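PDB 4M8A: ATP-dependent zinc metalloprotease FtsH, which probably degrades membrane and cytoplasmic proteins as a processive, ATP-dependent zinc metallopeptidase, with a role in quality control of integral membrane proteins, its periplasmic domain being described here. Local coordinates for residues S21-L34 against Y37-A51. Sequence-based numbering, arbitrary orientation.
Sequences SVVSEVVIRDDGVL and YTKDGRVYEVDAPWA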
loop_
_atom_site.group_PDB
_atom_site.type_symbol
_atom_site.label_atom_id
_atom_site.label_comp_id
_atom_site.label_asym_id
_atom_site.label_seq_id
_atom_site.Cartn_x
_atom_site.Cartn_y
_atom_site.Cartn_z
ATOM N N SER B 21 -8.871 0.199 11.873
ATOM C CA SER B 21 -7.796 -0.256 12.762
ATOM C C SER B 21 -7.532 0.701 13.897
ATOM O O SER B 21 -7.376 1.914 13.717
ATOM C CB SER B 21 -6.481 -0.611 12.065
ATOM O OG SER B 21 -5.510 -0.974 13.046
ATOM N N VAL B 22 -7.484 0.126 15.086
ATOM C CA VAL B 22 -7.346 0.885 16.299
ATOM C C VAL B 22 -5.862 1.010 16.642
ATOM O O VAL B 22 -5.513 1.641 17.623
ATOM C CB VAL B 22 -8.128 0.195 17.452
ATOM C CG1 VAL B 22 -7.441 -1.102 17.865
ATOM C CG2 VAL B 22 -8.312 1.131 18.650
ATOM N N VAL B 23 -4.977 0.443 15.818
ATOM C CA VAL B 23 -3.543 0.459 16.160
ATOM C C VAL B 23 -2.882 1.810 15.880
ATOM O O VAL B 23 -2.900 2.305 14.741
ATOM C CB VAL B 23 -2.725 -0.662 15.476
ATOM C CG1 VAL B 23 -1.257 -0.598 15.915
ATOM C CG2 VAL B 23 -3.322 -2.038 15.792
ATOM N N SER B 24 -2.278 2.400 16.913
ATOM C CA SER B 24 -1.597 3.683 16.741
ATOM C C SER B 24 -0.089 3.542 16.631
ATOM O O SER B 24 0.546 4.285 15.887
ATOM C CB SER B 24 -1.947 4.645 17.873
ATOM O OG SER B 24 -1.722 4.042 19.123
ATOM N N GLU B 25 0.491 2.598 17.364
ATOM C CA GLU B 25 1.944 2.501 17.424
ATOM C C GLU B 25 2.358 1.064 17.680
ATOM O O GLU B 25 1.705 0.345 18.444
ATOM C CB GLU B 25 2.539 3.415 18.524
ATOM C CG GLU B 25 4.071 3.334 18.588
ATOM C CD GLU B 25 4.690 4.346 19.513
ATOM O OE1 GLU B 25 3.952 4.912 20.335
ATOM O OE2 GLU B 25 5.920 4.566 19.415
ATOM N N VAL B 26 3.447 0.659 17.033
ATOM C CA VAL B 26 4.083 -0.612 17.318
ATOM C C VAL B 26 5.539 -0.344 17.636
ATOM O O VAL B 26 6.264 0.219 16.817
ATOM C CB VAL B 26 3.968 -1.591 16.127
ATOM C CG1 VAL B 26 4.679 -2.892 16.437
ATOM C CG2 VAL B 26 2.482 -1.852 15.797
ATOM N N VAL B 27 5.946 -0.717 18.846
ATOM C CA VAL B 27 7.341 -0.576 19.242
ATOM C C VAL B 27 7.977 -1.955 19.081
ATOM O O VAL B 27 7.534 -2.935 19.691
ATOM C CB VAL B 27 7.502 -0.064 20.703
ATOM C CG1 VAL B 27 8.979 -0.036 21.125
ATOM C CG2 VAL B 27 6.863 1.311 20.861
ATOM N N ILE B 28 8.989 -2.027 18.229
ATOM C CA ILE B 28 9.676 -3.278 17.935
ATOM C C ILE B 28 10.930 -3.327 18.811
ATOM O O ILE B 28 11.952 -2.683 18.531
ATOM C CB ILE B 28 10.024 -3.394 16.442
ATOM C CG1 ILE B 28 8.758 -3.247 15.581
ATOM C CG2 ILE B 28 10.697 -4.736 16.148
ATOM C CD1 ILE B 28 9.034 -3.324 14.058
ATOM N N ARG B 29 10.826 -4.056 19.909
ATOM C CA ARG B 29 11.914 -4.117 20.868
ATOM C C ARG B 29 12.994 -5.072 20.399
ATOM O O ARG B 29 12.714 -6.089 19.745
ATOM C CB ARG B 29 11.382 -4.604 22.211
ATOM C CG ARG B 29 10.395 -3.653 22.885
ATOM C CD ARG B 29 9.723 -4.293 24.102
ATOM N NE ARG B 29 10.703 -4.914 24.988
ATOM C CZ ARG B 29 11.301 -4.289 25.992
ATOM N NH1 ARG B 29 10.999 -3.022 26.253
ATOM N NH2 ARG B 29 12.180 -4.938 26.741
ATOM N N ASP B 30 14.233 -4.784 20.771
ATOM C CA ASP B 30 15.312 -5.678 20.381
ATOM C C ASP B 30 15.222 -7.065 21.031
ATOM O O ASP B 30 15.869 -7.998 20.559
ATOM C CB ASP B 30 16.690 -5.034 20.551
ATOM C CG ASP B 30 17.164 -5.009 21.981
ATOM O OD1 ASP B 30 16.344 -5.123 22.909
ATOM O OD2 ASP B 30 18.391 -4.862 22.181
ATOM N N ASP B 31 14.406 -7.213 22.085
ATOM C CA ASP B 31 14.197 -8.537 22.681
ATOM C C ASP B 31 13.100 -9.369 22.005
ATOM O O ASP B 31 12.716 -10.430 22.498
ATOM C CB ASP B 31 13.994 -8.471 24.206
ATOM C CG ASP B 31 12.697 -7.800 24.622
ATOM O OD1 ASP B 31 11.901 -7.395 23.751
ATOM O OD2 ASP B 31 12.472 -7.698 25.854
ATOM N N GLY B 32 12.593 -8.897 20.873
ATOM C CA GLY B 32 11.617 -9.679 20.127
ATOM C C GLY B 32 10.181 -9.537 20.606
ATOM O O GLY B 32 9.296 -10.261 20.161
ATOM N N VAL B 33 9.948 -8.626 21.539
ATOM C CA VAL B 33 8.595 -8.315 21.964
ATOM C C VAL B 33 8.130 -7.071 21.235
ATOM O O VAL B 33 8.884 -6.112 21.085
ATOM C CB VAL B 33 8.553 -8.071 23.480
ATOM C CG1 VAL B 33 7.184 -7.540 23.919
ATOM C CG2 VAL B 33 8.929 -9.341 24.227
ATOM N N LEU B 34 6.894 -7.100 20.746
ATOM C CA LEU B 34 6.288 -5.913 20.183
ATOM C C LEU B 34 5.361 -5.325 21.214
ATOM O O LEU B 34 4.548 -6.030 21.796
ATOM C CB LEU B 34 5.444 -6.256 18.949
ATOM C CG LEU B 34 6.041 -7.170 17.885
ATOM C CD1 LEU B 34 5.029 -7.399 16.784
ATOM C CD2 LEU B 34 7.332 -6.601 17.325
ATOM N N TYR B 37 0.258 -0.253 20.788
ATOM C CA TYR B 37 -0.587 0.769 21.384
ATOM C C TYR B 37 -1.795 1.026 20.501
ATOM O O TYR B 37 -1.679 1.077 19.282
ATOM C CB TYR B 37 0.206 2.068 21.563
ATOM C CG TYR B 37 1.381 1.943 22.496
ATOM C CD1 TYR B 37 2.608 1.430 22.055
ATOM C CD2 TYR B 37 1.275 2.337 23.826
ATOM C CE1 TYR B 37 3.687 1.320 22.922
ATOM C CE2 TYR B 37 2.345 2.230 24.694
ATOM C CZ TYR B 37 3.547 1.715 24.244
ATOM O OH TYR B 37 4.612 1.595 25.123
ATOM N N THR B 38 -2.946 1.216 21.124
ATOM C CA THR B 38 -4.173 1.473 20.402
ATOM C C THR B 38 -4.642 2.908 20.582
ATOM O O THR B 38 -4.291 3.585 21.558
ATOM C CB THR B 38 -5.301 0.544 20.842
ATOM O OG1 THR B 38 -5.582 0.769 22.228
ATOM C CG2 THR B 38 -4.920 -0.901 20.628
ATOM N N LYS B 39 -5.460 3.360 19.638
ATOM C CA LYS B 39 -5.989 4.715 19.673
ATOM C C LYS B 39 -6.898 4.942 20.866
ATOM O O LYS B 39 -7.085 6.088 21.285
ATOM C CB LYS B 39 -6.729 5.029 18.374
ATOM C CG LYS B 39 -5.815 5.001 17.160
ATOM C CD LYS B 39 -6.521 5.440 15.888
ATOM C CE LYS B 39 -5.570 5.339 14.697
ATOM N NZ LYS B 39 -6.256 5.622 13.399
ATOM N N ASP B 40 -7.468 3.864 21.409
ATOM C CA ASP B 40 -8.319 3.974 22.593
ATOM C C ASP B 40 -7.560 3.888 23.922
ATOM O O ASP B 40 -8.176 3.811 24.989
ATOM C CB ASP B 40 -9.494 2.985 22.550
ATOM C CG ASP B 40 -9.070 1.522 22.600
ATOM O OD1 ASP B 40 -7.874 1.205 22.768
ATOM O OD2 ASP B 40 -9.973 0.664 22.486
ATOM N N GLY B 41 -6.233 3.903 23.852
ATOM C CA GLY B 41 -5.406 4.032 25.038
ATOM C C GLY B 41 -5.139 2.741 25.780
ATOM O O GLY B 41 -5.088 2.730 27.001
ATOM N N ARG B 42 -5.005 1.649 25.040
ATOM C CA ARG B 42 -4.545 0.389 25.604
ATOM C C ARG B 42 -3.179 0.029 25.036
ATOM O O ARG B 42 -2.749 0.542 23.994
ATOM C CB ARG B 42 -5.539 -0.743 25.334
ATOM C CG ARG B 42 -6.852 -0.616 26.105
ATOM C CD ARG B 42 -7.636 -1.926 26.103
ATOM N NE ARG B 42 -6.948 -2.993 26.837
ATOM C CZ ARG B 42 -7.355 -4.261 26.878
ATOM N NH1 ARG B 42 -8.445 -4.635 26.220
ATOM N NH2 ARG B 42 -6.666 -5.161 27.570
ATOM N N VAL B 43 -2.484 -0.844 25.745
ATOM C CA VAL B 43 -1.195 -1.344 25.297
ATOM C C VAL B 43 -1.166 -2.858 25.479
ATOM O O VAL B 43 -1.690 -3.399 26.459
ATOM C CB VAL B 43 -0.006 -0.647 26.001
ATOM C CG1 VAL B 43 -0.022 -0.915 27.508
ATOM C CG2 VAL B 43 1.314 -1.113 25.403
ATOM N N TYR B 44 -0.574 -3.531 24.500
ATOM C CA TYR B 44 -0.501 -4.975 24.454
ATOM C C TYR B 44 0.934 -5.394 24.237
ATOM O O TYR B 44 1.727 -4.656 23.642
ATOM C CB TYR B 44 -1.349 -5.505 23.298
ATOM C CG TYR B 44 -2.811 -5.169 23.416
ATOM C CD1 TYR B 44 -3.671 -5.991 24.133
ATOM C CD2 TYR B 44 -3.330 -4.010 22.841
ATOM C CE1 TYR B 44 -5.010 -5.686 24.248
ATOM C CE2 TYR B 44 -4.668 -3.688 22.961
ATOM C CZ TYR B 44 -5.508 -4.530 23.664
ATOM O OH TYR B 44 -6.858 -4.229 23.789
ATOM N N GLU B 45 1.261 -6.593 24.697
ATOM C CA GLU B 45 2.572 -7.176 24.495
ATOM C C GLU B 45 2.448 -8.415 23.612
ATOM O O GLU B 45 1.684 -9.337 23.916
ATOM C CB GLU B 45 3.189 -7.520 25.861
ATOM C CG GLU B 45 4.409 -8.395 25.818
ATOM C CD GLU B 45 5.012 -8.619 27.198
ATOM O OE1 GLU B 45 4.896 -7.721 28.065
ATOM O OE2 GLU B 45 5.597 -9.701 27.411
ATOM N N VAL B 46 3.197 -8.422 22.515
ATOM C CA VAL B 46 3.175 -9.529 21.575
ATOM C C VAL B 46 4.576 -10.139 21.512
ATOM O O VAL B 46 5.538 -9.485 21.081
ATOM C CB VAL B 46 2.773 -9.069 20.151
ATOM C CG1 VAL B 46 2.688 -10.280 19.210
ATOM C CG2 VAL B 46 1.459 -8.306 20.175
ATOM N N ASP B 47 4.695 -11.394 21.928
ATOM C CA ASP B 47 5.980 -12.085 21.885
ATOM C C ASP B 47 6.148 -12.659 20.487
ATOM O O ASP B 47 5.521 -13.663 20.145
ATOM C CB ASP B 47 6.013 -13.190 22.946
ATOM C CG ASP B 47 7.391 -13.829 23.101
ATOM O OD1 ASP B 47 8.209 -13.792 22.148
ATOM O OD2 ASP B 47 7.658 -14.380 24.188
ATOM N N ALA B 48 6.966 -12.006 19.666
ATOM C CA ALA B 48 7.059 -12.363 18.245
ATOM C C ALA B 48 8.435 -12.029 17.679
ATOM O O ALA B 48 8.568 -11.078 16.907
ATOM C CB ALA B 48 5.974 -11.643 17.434
ATOM N N PRO B 49 9.461 -12.821 18.044
ATOM C CA PRO B 49 10.825 -12.521 17.584
ATOM C C PRO B 49 10.981 -12.547 16.059
ATOM O O PRO B 49 11.907 -11.920 15.545
ATOM C CB PRO B 49 11.669 -13.632 18.219
ATOM C CG PRO B 49 10.868 -14.106 19.397
ATOM C CD PRO B 49 9.429 -13.919 19.027
ATOM N N TRP B 50 10.088 -13.245 15.360
ATOM C CA TRP B 50 10.138 -13.335 13.899
ATOM C C TRP B 50 9.759 -12.026 13.217
ATOM O O TRP B 50 10.101 -11.807 12.065
ATOM C CB TRP B 50 9.207 -14.438 13.395
ATOM C CG TRP B 50 7.810 -14.334 13.938
ATOM C CD1 TRP B 50 6.765 -13.649 13.392
ATOM C CD2 TRP B 50 7.309 -14.949 15.131
ATOM N NE1 TRP B 50 5.641 -13.794 14.173
ATOM C CE2 TRP B 50 5.949 -14.588 15.250
ATOM C CE3 TRP B 50 7.882 -15.754 16.123
ATOM C CZ2 TRP B 50 5.147 -15.013 16.315
ATOM C CZ3 TRP B 50 7.082 -16.184 17.181
ATOM C CH2 TRP B 50 5.731 -15.814 17.266
ATOM N N ALA B 51 9.043 -11.166 13.930
ATOM C CA ALA B 51 8.495 -9.969 13.324
ATOM C C ALA B 51 9.539 -8.883 13.111
ATOM O O ALA B 51 9.364 -8.024 12.262
ATOM C CB ALA B 51 7.363 -9.439 14.188
#
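V22 to E25 pair with Y37 to K39 at one end of an antiparallel beta meander, and G32 to L34 pair with V46 to A48 at the other; strand 33-38 is central to both hairpins of this FtsH periplasmic domain.

The backbone bonds define the pairing. Y37 O accepts from S24 N (2.8 Å) and, at greater length, from E25 N (3.3 Å), both from the same face of its carbonyl plane; two successive residues facing one partner make a classic beta bulge. Y37 N returns a nearly straight bond to E25 O (174° at the hydrogen), and K39 N reaches V22 O at 2.6 Å. L34 N to V46 O and V46 N to L34 O are both 2.8 Å, and A48 N bonds G32 O next to them. G32 sits at positive phi, ending the type I turn from R29.

Side-chain packing follows the two faces. The L34 side chain, with CG anti to the carbonyl carbon (chi1 -47°), sends CD1 to within 4.0 Å of A51 CB; F12 of helix 9-17 also touches L34. On the other face, V33 CG1 meets E45 CG at 3.5 Å. E25 and Y37 run side by side, carboxylate and ring planes 39° apart, while V27 CG2 approaches Y37 CE1 obliquely and V43 CG2 lies over one ring face. E25 OE2 is hydrogen-bonded to S69 OG of strand 67-71.

Charged groups bridge the turn and join subunits. D47 forms a salt bridge with R72 of a second subunit. R29 grips D31 side-on through NE and NH2, its NE meeting D31 OD1 from one face of the carboxylate. From the opposite face V33 N approaches D31 OD1 at 3.2 Å, completing an Asx turn.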